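Local coordinates for N-alpha-acetyltransferase 35, NatC auxiliary subunit (Saccharomyces cerevisiae, PDB 6YGA), which serves as the auxiliary subunit of the NatC N-terminal acetyltransferase, which acetylates the N-terminal methionine of the L-A virus Gag protein, at residues 461-473 against 548-560. Numbering follows the deposited sequence. Where two conformers were deposited one is given.
Sequences KPFEAYSMFWYVY and TKSLCLIEVFQFA. With EDO (1,2-ethanediol), chain C; EDO (1,2-ethanediol), chain D.
In the antiparallel helical hairpin of helices 465-506 and 511-564, within the TPR-like region of the NatC auxiliary subunit, Phe469 of the first and Cys552 of the second meet where the backbones come close. The segment axes approach to 8.3 Å at a crossing angle of -150°, and no hydrogen bond links the two segments. Cys552 CB lies 3.3 Å from Phe469 O, while its SG turns to Val472 CG1 at 3.5 Å. Glu555 folds over one face of the Phe469 ring: CG, placed beside the backbone N by chi1 (-64°), lies 3.6 Å from the ring centroid, and the carboxylate stacks on the ring with the planes 17° apart. Glu555 OE1 is hydrogen-bonded to Gln725 NE2. Toward the start of helix 465-506, Phe559 presents a face to Tyr466, whose CB stands 3.5 Å from the ring centroid in a CH-pi contact; Pro462 O meets the edge of the same ring. Val556 divides its methyls, CG1 at the edge of the Tyr466 ring and CG2 against Trp470 CB. At the other end, Lys549 O approaches the Tyr473 ring edge, 3.4 Å from CD1, with Leu553 CD1 over one face. Helix 603-613 packs on Tyr466 and Trp470, Val472 also touches Ser451 and Leu452 of helix 433-456, and Phe455 stacks on Phe469.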
ATOM      1  N   LYS B 461       3.584   9.043 -17.419  1.00 34.16           N
ATOM      2  CA  LYS B 461       3.328  10.419 -17.803  1.00 37.57           C
ATOM      3  C   LYS B 461       2.710  10.460 -19.198  1.00 38.55           C
ATOM      4  O   LYS B 461       2.820   9.497 -19.961  1.00 37.41           O
ATOM      5  CB  LYS B 461       4.619  11.231 -17.753  1.00 41.03           C
ATOM      6  CG  LYS B 461       5.105  11.518 -16.338  1.00 43.76           C
ATOM      7  CD  LYS B 461       6.366  12.367 -16.345  1.00 49.08           C
ATOM      8  CE  LYS B 461       6.110  13.738 -16.952  1.00 51.94           C
ATOM      9  NZ  LYS B 461       5.038  14.475 -16.224  1.00 53.30           N
ATOM     10  N   PRO B 462       2.028  11.557 -19.547  1.00 39.73           N
ATOM     11  CA  PRO B 462       1.372  11.618 -20.865  1.00 39.21           C
ATOM     12  C   PRO B 462       2.282  11.304 -22.044  1.00 41.70           C
ATOM     13  O   PRO B 462       1.821  10.685 -23.011  1.00 40.14           O
ATOM     14  CB  PRO B 462       0.852  13.060 -20.915  1.00 39.42           C
ATOM     15  CG  PRO B 462       0.565  13.383 -19.492  1.00 40.06           C
ATOM     16  CD  PRO B 462       1.648  12.701 -18.694  1.00 37.94           C
ATOM     17  N   PHE B 463       3.556  11.703 -22.003  1.00 41.82           N
ATOM     18  CA  PHE B 463       4.423  11.424 -23.144  1.00 40.99           C
ATOM     19  C   PHE B 463       4.767   9.945 -23.255  1.00 39.19           C
ATOM     20  O   PHE B 463       5.152   9.490 -24.338  1.00 40.22           O
ATOM     21  CB  PHE B 463       5.697  12.278 -23.080  1.00 44.15           C
ATOM     22  CG  PHE B 463       6.723  11.806 -22.080  1.00 46.89           C
ATOM     23  CD1 PHE B 463       7.646  10.824 -22.414  1.00 47.03           C
ATOM     24  CD2 PHE B 463       6.797  12.384 -20.824  1.00 47.85           C
ATOM     25  CE1 PHE B 463       8.599  10.407 -21.501  1.00 48.39           C
ATOM     26  CE2 PHE B 463       7.750  11.973 -19.908  1.00 46.54           C
ATOM     27  CZ  PHE B 463       8.650  10.984 -20.246  1.00 46.27           C
ATOM     28  N   GLU B 464       4.639   9.190 -22.166  1.00 37.45           N
ATOM     29  CA  GLU B 464       4.861   7.751 -22.175  1.00 35.92           C
ATOM     30  C   GLU B 464       3.637   6.964 -22.624  1.00 36.15           C
ATOM     31  O   GLU B 464       3.713   5.734 -22.708  1.00 35.48           O
ATOM     32  CB  GLU B 464       5.276   7.273 -20.781  1.00 35.06           C
ATOM     33  CG  GLU B 464       6.596   7.832 -20.279  1.00 40.18           C
ATOM     34  CD  GLU B 464       6.942   7.345 -18.880  1.00 43.72           C
ATOM     35  OE1 GLU B 464       6.207   7.685 -17.926  1.00 44.75           O
ATOM     36  OE2 GLU B 464       7.944   6.614 -18.734  1.00 44.33           O
ATOM     37  N   ALA B 465       2.519   7.635 -22.912  1.00 36.42           N
ATOM     38  CA  ALA B 465       1.272   6.919 -23.169  1.00 36.93           C
ATOM     39  C   ALA B 465       1.374   6.048 -24.414  1.00 35.44           C
ATOM     40  O   ALA B 465       0.853   4.926 -24.436  1.00 34.52           O
ATOM     41  CB  ALA B 465       0.111   7.904 -23.298  1.00 36.73           C
ATOM     42  N   TYR B 466       2.033   6.545 -25.462  1.00 34.50           N
ATOM     43  CA  TYR B 466       2.181   5.746 -26.673  1.00 35.04           C
ATOM     44  C   TYR B 466       3.000   4.487 -26.412  1.00 38.76           C
ATOM     45  O   TYR B 466       2.637   3.401 -26.875  1.00 40.04           O
ATOM     46  CB  TYR B 466       2.828   6.571 -27.783  1.00 37.46           C
ATOM     47  CG  TYR B 466       3.552   5.708 -28.787  1.00 39.73           C
ATOM     48  CD1 TYR B 466       2.853   4.985 -29.741  1.00 42.45           C
ATOM     49  CD2 TYR B 466       4.937   5.600 -28.765  1.00 40.95           C
ATOM     50  CE1 TYR B 466       3.511   4.184 -30.653  1.00 45.58           C
ATOM     51  CE2 TYR B 466       5.606   4.803 -29.669  1.00 44.54           C
ATOM     52  CZ  TYR B 466       4.889   4.098 -30.612  1.00 46.24           C
ATOM     53  OH  TYR B 466       5.557   3.305 -31.514  1.00 48.15           O
ATOM     54  N   SER B 467       4.112   4.613 -25.685  1.00 41.13           N
ATOM     55  CA  SER B 467       4.996   3.467 -25.487  1.00 39.39           C
ATOM     56  C   SER B 467       4.264   2.318 -24.807  1.00 39.08           C
ATOM     57  O   SER B 467       4.345   1.167 -25.252  1.00 39.11           O
ATOM     58  CB  SER B 467       6.222   3.879 -24.675  1.00 39.74           C
ATOM     59  OG  SER B 467       7.089   4.690 -25.443  1.00 45.61           O
HETATM   60  N   MSE B 468       3.531   2.613 -23.737  1.00 37.10           N
HETATM   61  CA  MSE B 468       2.839   1.580 -22.972  0.54 38.30           C
HETATM   62  C   MSE B 468       1.629   1.014 -23.716  1.00 37.33           C
HETATM   63  O   MSE B 468       1.441  -0.201 -23.778  1.00 35.46           O
HETATM   64  CB  MSE B 468       2.402   2.128 -21.617  0.54 40.89           C
HETATM   65  CG  MSE B 468       3.557   2.553 -20.721  0.54 43.44           C
HETATM   66 SE   MSE B 468       4.916   1.162 -20.535  0.54 47.91          SE
HETATM   67  CE  MSE B 468       3.792  -0.295 -19.895  0.54 46.09           C
ATOM     68  N   PHE B 469       0.807   1.897 -24.285  1.00 36.40           N
ATOM     69  CA  PHE B 469      -0.378   1.428 -24.992  1.00 35.59           C
ATOM     70  C   PHE B 469      -0.003   0.610 -26.221  1.00 37.14           C
ATOM     71  O   PHE B 469      -0.659  -0.392 -26.525  1.00 37.61           O
ATOM     72  CB  PHE B 469      -1.274   2.607 -25.367  1.00 34.67           C
ATOM     73  CG  PHE B 469      -2.200   3.033 -24.266  1.00 34.08           C
ATOM     74  CD1 PHE B 469      -2.927   2.094 -23.549  1.00 31.87           C
ATOM     75  CD2 PHE B 469      -2.327   4.369 -23.931  1.00 35.46           C
ATOM     76  CE1 PHE B 469      -3.778   2.485 -22.530  1.00 33.07           C
ATOM     77  CE2 PHE B 469      -3.177   4.767 -22.920  1.00 35.88           C
ATOM     78  CZ  PHE B 469      -3.900   3.825 -22.214  1.00 34.83           C
ATOM     79  N   TRP B 470       1.052   1.003 -26.934  1.00 35.89           N
ATOM     80  CA  TRP B 470       1.450   0.211 -28.091  1.00 36.40           C
ATOM     81  C   TRP B 470       2.103  -1.095 -27.661  1.00 37.52           C
ATOM     82  O   TRP B 470       1.941  -2.123 -28.330  1.00 37.72           O
ATOM     83  CB  TRP B 470       2.390   0.997 -29.000  1.00 39.04           C
ATOM     84  CG  TRP B 470       2.797   0.187 -30.188  1.00 42.27           C
ATOM     85  CD1 TRP B 470       2.084   0.000 -31.335  1.00 43.83           C
ATOM     86  CD2 TRP B 470       4.001  -0.576 -30.335  1.00 44.73           C
ATOM     87  NE1 TRP B 470       2.771  -0.825 -32.190  1.00 46.88           N
ATOM     88  CE2 TRP B 470       3.953  -1.191 -31.601  1.00 45.81           C
ATOM     89  CE3 TRP B 470       5.116  -0.794 -29.521  1.00 46.33           C
ATOM     90  CZ2 TRP B 470       4.978  -2.006 -32.074  1.00 48.42           C
ATOM     91  CZ3 TRP B 470       6.131  -1.604 -29.991  1.00 46.88           C
ATOM     92  CH2 TRP B 470       6.055  -2.200 -31.256  1.00 48.70           C
ATOM     93  N   TYR B 471       2.846  -1.075 -26.553  1.00 36.52           N
ATOM     94  CA  TYR B 471       3.434  -2.312 -26.054  1.00 34.29           C
ATOM     95  C   TYR B 471       2.353  -3.295 -25.627  1.00 31.93           C
ATOM     96  O   TYR B 471       2.478  -4.501 -25.861  1.00 36.30           O
ATOM     97  CB  TYR B 471       4.392  -2.016 -24.898  1.00 33.61           C
ATOM     98  CG  TYR B 471       5.021  -3.252 -24.300  1.00 32.70           C
ATOM     99  CD1 TYR B 471       5.860  -4.062 -25.053  1.00 33.52           C
ATOM    100  CD2 TYR B 471       4.779  -3.607 -22.981  1.00 32.36           C
ATOM    101  CE1 TYR B 471       6.435  -5.192 -24.512  1.00 33.87           C
ATOM    102  CE2 TYR B 471       5.352  -4.732 -22.428  1.00 32.78           C
ATOM    103  CZ  TYR B 471       6.178  -5.522 -23.198  1.00 34.73           C
ATOM    104  OH  TYR B 471       6.750  -6.645 -22.648  1.00 35.47           O
ATOM    105  N   VAL B 472       1.273  -2.798 -25.020  1.00 29.86           N
ATOM    106  CA  VAL B 472       0.192  -3.687 -24.606  1.00 31.05           C
ATOM    107  C   VAL B 472      -0.587  -4.178 -25.819  1.00 31.67           C
ATOM    108  O   VAL B 472      -1.020  -5.334 -25.869  1.00 31.07           O
ATOM    109  CB  VAL B 472      -0.716  -2.987 -23.579  1.00 30.20           C
ATOM    110  CG1 VAL B 472      -1.903  -3.872 -23.220  1.00 26.72           C
ATOM    111  CG2 VAL B 472       0.082  -2.656 -22.336  1.00 28.06           C
ATOM    112  N   TYR B 473      -0.771  -3.312 -26.817  1.00 33.54           N
ATOM    113  CA  TYR B 473      -1.303  -3.764 -28.098  1.00 33.94           C
ATOM    114  C   TYR B 473      -0.434  -4.872 -28.681  1.00 34.77           C
ATOM    115  O   TYR B 473      -0.938  -5.915 -29.112  1.00 33.81           O
ATOM    116  CB  TYR B 473      -1.398  -2.584 -29.063  1.00 36.93           C
ATOM    117  CG  TYR B 473      -1.724  -2.976 -30.483  1.00 40.70           C
ATOM    118  CD1 TYR B 473      -3.034  -3.219 -30.872  1.00 44.37           C
ATOM    119  CD2 TYR B 473      -0.724  -3.095 -31.436  1.00 43.67           C
ATOM    120  CE1 TYR B 473      -3.337  -3.576 -32.172  1.00 47.81           C
ATOM    121  CE2 TYR B 473      -1.016  -3.452 -32.738  1.00 46.30           C
ATOM    122  CZ  TYR B 473      -2.325  -3.690 -33.101  1.00 48.69           C
ATOM    123  OH  TYR B 473      -2.627  -4.045 -34.394  1.00 53.26           O
ATOM    124  N   THR B 548      -9.323  -5.429 -25.509  1.00 35.69           N
ATOM    125  CA  THR B 548      -8.089  -4.816 -25.026  1.00 35.82           C
ATOM    126  C   THR B 548      -7.230  -4.340 -26.188  1.00 36.80           C
ATOM    127  O   THR B 548      -6.704  -3.222 -26.171  1.00 37.50           O
ATOM    128  CB  THR B 548      -7.307  -5.809 -24.163  1.00 36.64           C
ATOM    129  OG1 THR B 548      -8.039  -6.088 -22.965  1.00 39.72           O
ATOM    130  CG2 THR B 548      -5.942  -5.240 -23.794  1.00 34.83           C
ATOM    131  N   LYS B 549      -7.080  -5.186 -27.210  1.00 36.59           N
ATOM    132  CA  LYS B 549      -6.255  -4.835 -28.360  1.00 36.95           C
ATOM    133  C   LYS B 549      -6.794  -3.596 -29.064  1.00 37.39           C
ATOM    134  O   LYS B 549      -6.032  -2.687 -29.409  1.00 37.87           O
ATOM    135  CB  LYS B 549      -6.188  -6.019 -29.324  1.00 39.32           C
ATOM    136  CG  LYS B 549      -4.900  -6.117 -30.117  1.00 45.71           C
ATOM    137  CD  LYS B 549      -4.949  -7.286 -31.095  1.00 49.38           C
ATOM    138  CE  LYS B 549      -5.975  -7.036 -32.188  1.00 54.89           C
ATOM    139  NZ  LYS B 549      -6.043  -8.141 -33.184  1.00 59.42           N
ATOM    140  N   SER B 550      -8.111  -3.540 -29.270  1.00 34.78           N
ATOM    141  CA  SER B 550      -8.707  -2.393 -29.945  1.00 35.16           C
ATOM    142  C   SER B 550      -8.537  -1.113 -29.133  1.00 35.81           C
ATOM    143  O   SER B 550      -8.232  -0.055 -29.696  1.00 36.60           O
ATOM    144  CB  SER B 550     -10.188  -2.658 -30.216  1.00 37.36           C
ATOM    145  OG  SER B 550     -10.365  -3.704 -31.153  1.00 39.84           O
ATOM    146  N   LEU B 551      -8.735  -1.186 -27.813  1.00 34.17           N
ATOM    147  CA  LEU B 551      -8.654   0.018 -26.989  1.00 33.42           C
ATOM    148  C   LEU B 551      -7.242   0.595 -26.983  1.00 35.14           C
ATOM    149  O   LEU B 551      -7.066   1.814 -27.089  1.00 34.77           O
ATOM    150  CB  LEU B 551      -9.124  -0.283 -25.567  1.00 33.00           C
ATOM    151  CG  LEU B 551     -10.630  -0.507 -25.415  1.00 32.38           C
ATOM    152  CD1 LEU B 551     -10.970  -0.862 -23.981  1.00 34.12           C
ATOM    153  CD2 LEU B 551     -11.398   0.727 -25.862  1.00 33.00           C
ATOM    154  N   CYS B 552      -6.226  -0.266 -26.863  1.00 36.54           N
ATOM    155  CA  CYS B 552      -4.843   0.197 -26.944  1.00 37.52           C
ATOM    156  C   CYS B 552      -4.567   0.875 -28.279  1.00 39.91           C
ATOM    157  O   CYS B 552      -3.931   1.935 -28.328  1.00 40.96           O
ATOM    158  CB  CYS B 552      -3.883  -0.973 -26.740  1.00 36.58           C
ATOM    159  SG  CYS B 552      -4.018  -1.778 -25.139  1.00 39.24           S
ATOM    160  N   LEU B 553      -5.027   0.269 -29.375  1.00 39.59           N
ATOM    161  CA  LEU B 553      -4.830   0.870 -30.689  1.00 39.04           C
ATOM    162  C   LEU B 553      -5.513   2.227 -30.768  1.00 39.14           C
ATOM    163  O   LEU B 553      -4.945   3.192 -31.290  1.00 41.25           O
ATOM    164  CB  LEU B 553      -5.354  -0.066 -31.777  1.00 38.96           C
ATOM    165  CG  LEU B 553      -4.960   0.248 -33.221  1.00 42.34           C
ATOM    166  CD1 LEU B 553      -3.463   0.492 -33.316  1.00 41.62           C
ATOM    167  CD2 LEU B 553      -5.372  -0.894 -34.143  1.00 44.85           C
ATOM    168  N   ILE B 554      -6.739   2.317 -30.249  1.00 36.97           N
ATOM    169  CA  ILE B 554      -7.448   3.592 -30.222  1.00 36.60           C
ATOM    170  C   ILE B 554      -6.626   4.641 -29.486  1.00 37.48           C
ATOM    171  O   ILE B 554      -6.528   5.793 -29.923  1.00 40.00           O
ATOM    172  CB  ILE B 554      -8.840   3.406 -29.594  1.00 37.35           C
ATOM    173  CG1 ILE B 554      -9.754   2.675 -30.579  1.00 37.06           C
ATOM    174  CG2 ILE B 554      -9.430   4.746 -29.169  1.00 39.31           C
ATOM    175  CD1 ILE B 554     -11.038   2.188 -29.971  1.00 37.73           C
ATOM    176  N   GLU B 555      -6.000   4.251 -28.374  1.00 31.92           N
ATOM    177  CA  GLU B 555      -5.141   5.179 -27.644  1.00 32.07           C
ATOM    178  C   GLU B 555      -3.913   5.562 -28.463  1.00 35.15           C
ATOM    179  O   GLU B 555      -3.507   6.731 -28.472  1.00 37.78           O
ATOM    180  CB  GLU B 555      -4.731   4.556 -26.310  1.00 33.06           C
ATOM    181  CG  GLU B 555      -5.891   4.296 -25.354  1.00 34.30           C
ATOM    182  CD  GLU B 555      -6.244   5.508 -24.505  1.00 35.86           C
ATOM    183  OE1 GLU B 555      -6.006   6.653 -24.946  1.00 36.19           O
ATOM    184  OE2 GLU B 555      -6.753   5.311 -23.383  1.00 35.32           O
ATOM    185  N   VAL B 556      -3.312   4.594 -29.161  1.00 34.12           N
ATOM    186  CA  VAL B 556      -2.133   4.874 -29.979  1.00 33.05           C
ATOM    187  C   VAL B 556      -2.476   5.855 -31.098  1.00 34.17           C
ATOM    188  O   VAL B 556      -1.741   6.816 -31.350  1.00 37.51           O
ATOM    189  CB  VAL B 556      -1.539   3.563 -30.530  1.00 33.47           C
ATOM    190  CG1 VAL B 556      -0.490   3.845 -31.598  1.00 34.34           C
ATOM    191  CG2 VAL B 556      -0.931   2.741 -29.398  1.00 31.41           C
ATOM    192  N   PHE B 557      -3.604   5.634 -31.779  1.00 31.44           N
ATOM    193  CA  PHE B 557      -4.035   6.576 -32.811  1.00 36.50           C
ATOM    194  C   PHE B 557      -4.269   7.967 -32.231  1.00 38.12           C
ATOM    195  O   PHE B 557      -3.878   8.973 -32.834  1.00 40.71           O
ATOM    196  CB  PHE B 557      -5.301   6.068 -33.500  1.00 37.75           C
ATOM    197  CG  PHE B 557      -5.038   5.194 -34.690  1.00 39.29           C
ATOM    198  CD1 PHE B 557      -4.550   5.735 -35.867  1.00 42.27           C
ATOM    199  CD2 PHE B 557      -5.290   3.834 -34.636  1.00 40.61           C
ATOM    200  CE1 PHE B 557      -4.310   4.934 -36.969  1.00 43.52           C
ATOM    201  CE2 PHE B 557      -5.053   3.027 -35.733  1.00 42.06           C
ATOM    202  CZ  PHE B 557      -4.563   3.579 -36.901  1.00 43.40           C
ATOM    203  N   GLN B 558      -4.911   8.043 -31.063  1.00 35.93           N
ATOM    204  CA  GLN B 558      -5.155   9.332 -30.426  1.00 35.96           C
ATOM    205  C   GLN B 558      -3.846  10.060 -30.147  1.00 39.72           C
ATOM    206  O   GLN B 558      -3.723  11.264 -30.402  1.00 41.77           O
ATOM    207  CB  GLN B 558      -5.944   9.129 -29.133  1.00 33.45           C
ATOM    208  CG  GLN B 558      -6.348  10.415 -28.446  1.00 32.57           C
ATOM    209  CD  GLN B 558      -7.363  11.201 -29.248  1.00 35.72           C
ATOM    210  OE1 GLN B 558      -8.570  11.025 -29.084  1.00 37.55           O
ATOM    211  NE2 GLN B 558      -6.877  12.075 -30.125  1.00 35.33           N
ATOM    212  N   PHE B 559      -2.854   9.338 -29.618  1.00 38.49           N
ATOM    213  CA  PHE B 559      -1.548   9.935 -29.362  1.00 37.95           C
ATOM    214  C   PHE B 559      -0.918  10.443 -30.654  1.00 38.99           C
ATOM    215  O   PHE B 559      -0.374  11.551 -30.698  1.00 37.89           O
ATOM    216  CB  PHE B 559      -0.637   8.912 -28.679  1.00 38.30           C
ATOM    217  CG  PHE B 559       0.697   9.464 -28.241  1.00 36.83           C
ATOM    218  CD1 PHE B 559       1.755   9.554 -29.133  1.00 34.80           C
ATOM    219  CD2 PHE B 559       0.899   9.867 -26.928  1.00 35.06           C
ATOM    220  CE1 PHE B 559       2.982  10.048 -28.731  1.00 33.37           C
ATOM    221  CE2 PHE B 559       2.125  10.358 -26.519  1.00 33.96           C
ATOM    222  CZ  PHE B 559       3.168  10.451 -27.422  1.00 32.02           C
ATOM    223  N   ALA B 560      -0.989   9.638 -31.721  1.00 39.73           N
ATOM    224  CA  ALA B 560      -0.364  10.002 -32.991  1.00 41.02           C
ATOM    225  C   ALA B 560      -1.019  11.230 -33.613  1.00 42.07           C
ATOM    226  O   ALA B 560      -0.345  12.032 -34.270  1.00 43.43           O
ATOM    227  CB  ALA B 560      -0.423   8.817 -33.953  1.00 40.60           C
TER
HETATM  228  C1  EDO C 821      -7.819  -4.247 -33.671  1.00 83.50           C
HETATM  229  O1  EDO C 821      -8.326  -4.874 -32.487  1.00 82.56           O
HETATM  230  C2  EDO C 821      -8.917  -4.213 -34.729  1.00 84.39           C
HETATM  231  O2  EDO C 821      -8.433  -3.565 -35.910  1.00 85.13           O
HETATM  232  C1  EDO D 820     -10.911  -5.668 -21.962  1.00 48.30           C
HETATM  233  O1  EDO D 820      -9.759  -5.001 -21.425  1.00 47.03           O
HETATM  234  C2  EDO D 820     -11.727  -6.305 -20.846  1.00 51.13           C
HETATM  235  O2  EDO D 820     -10.865  -6.976 -19.920  1.00 55.20           O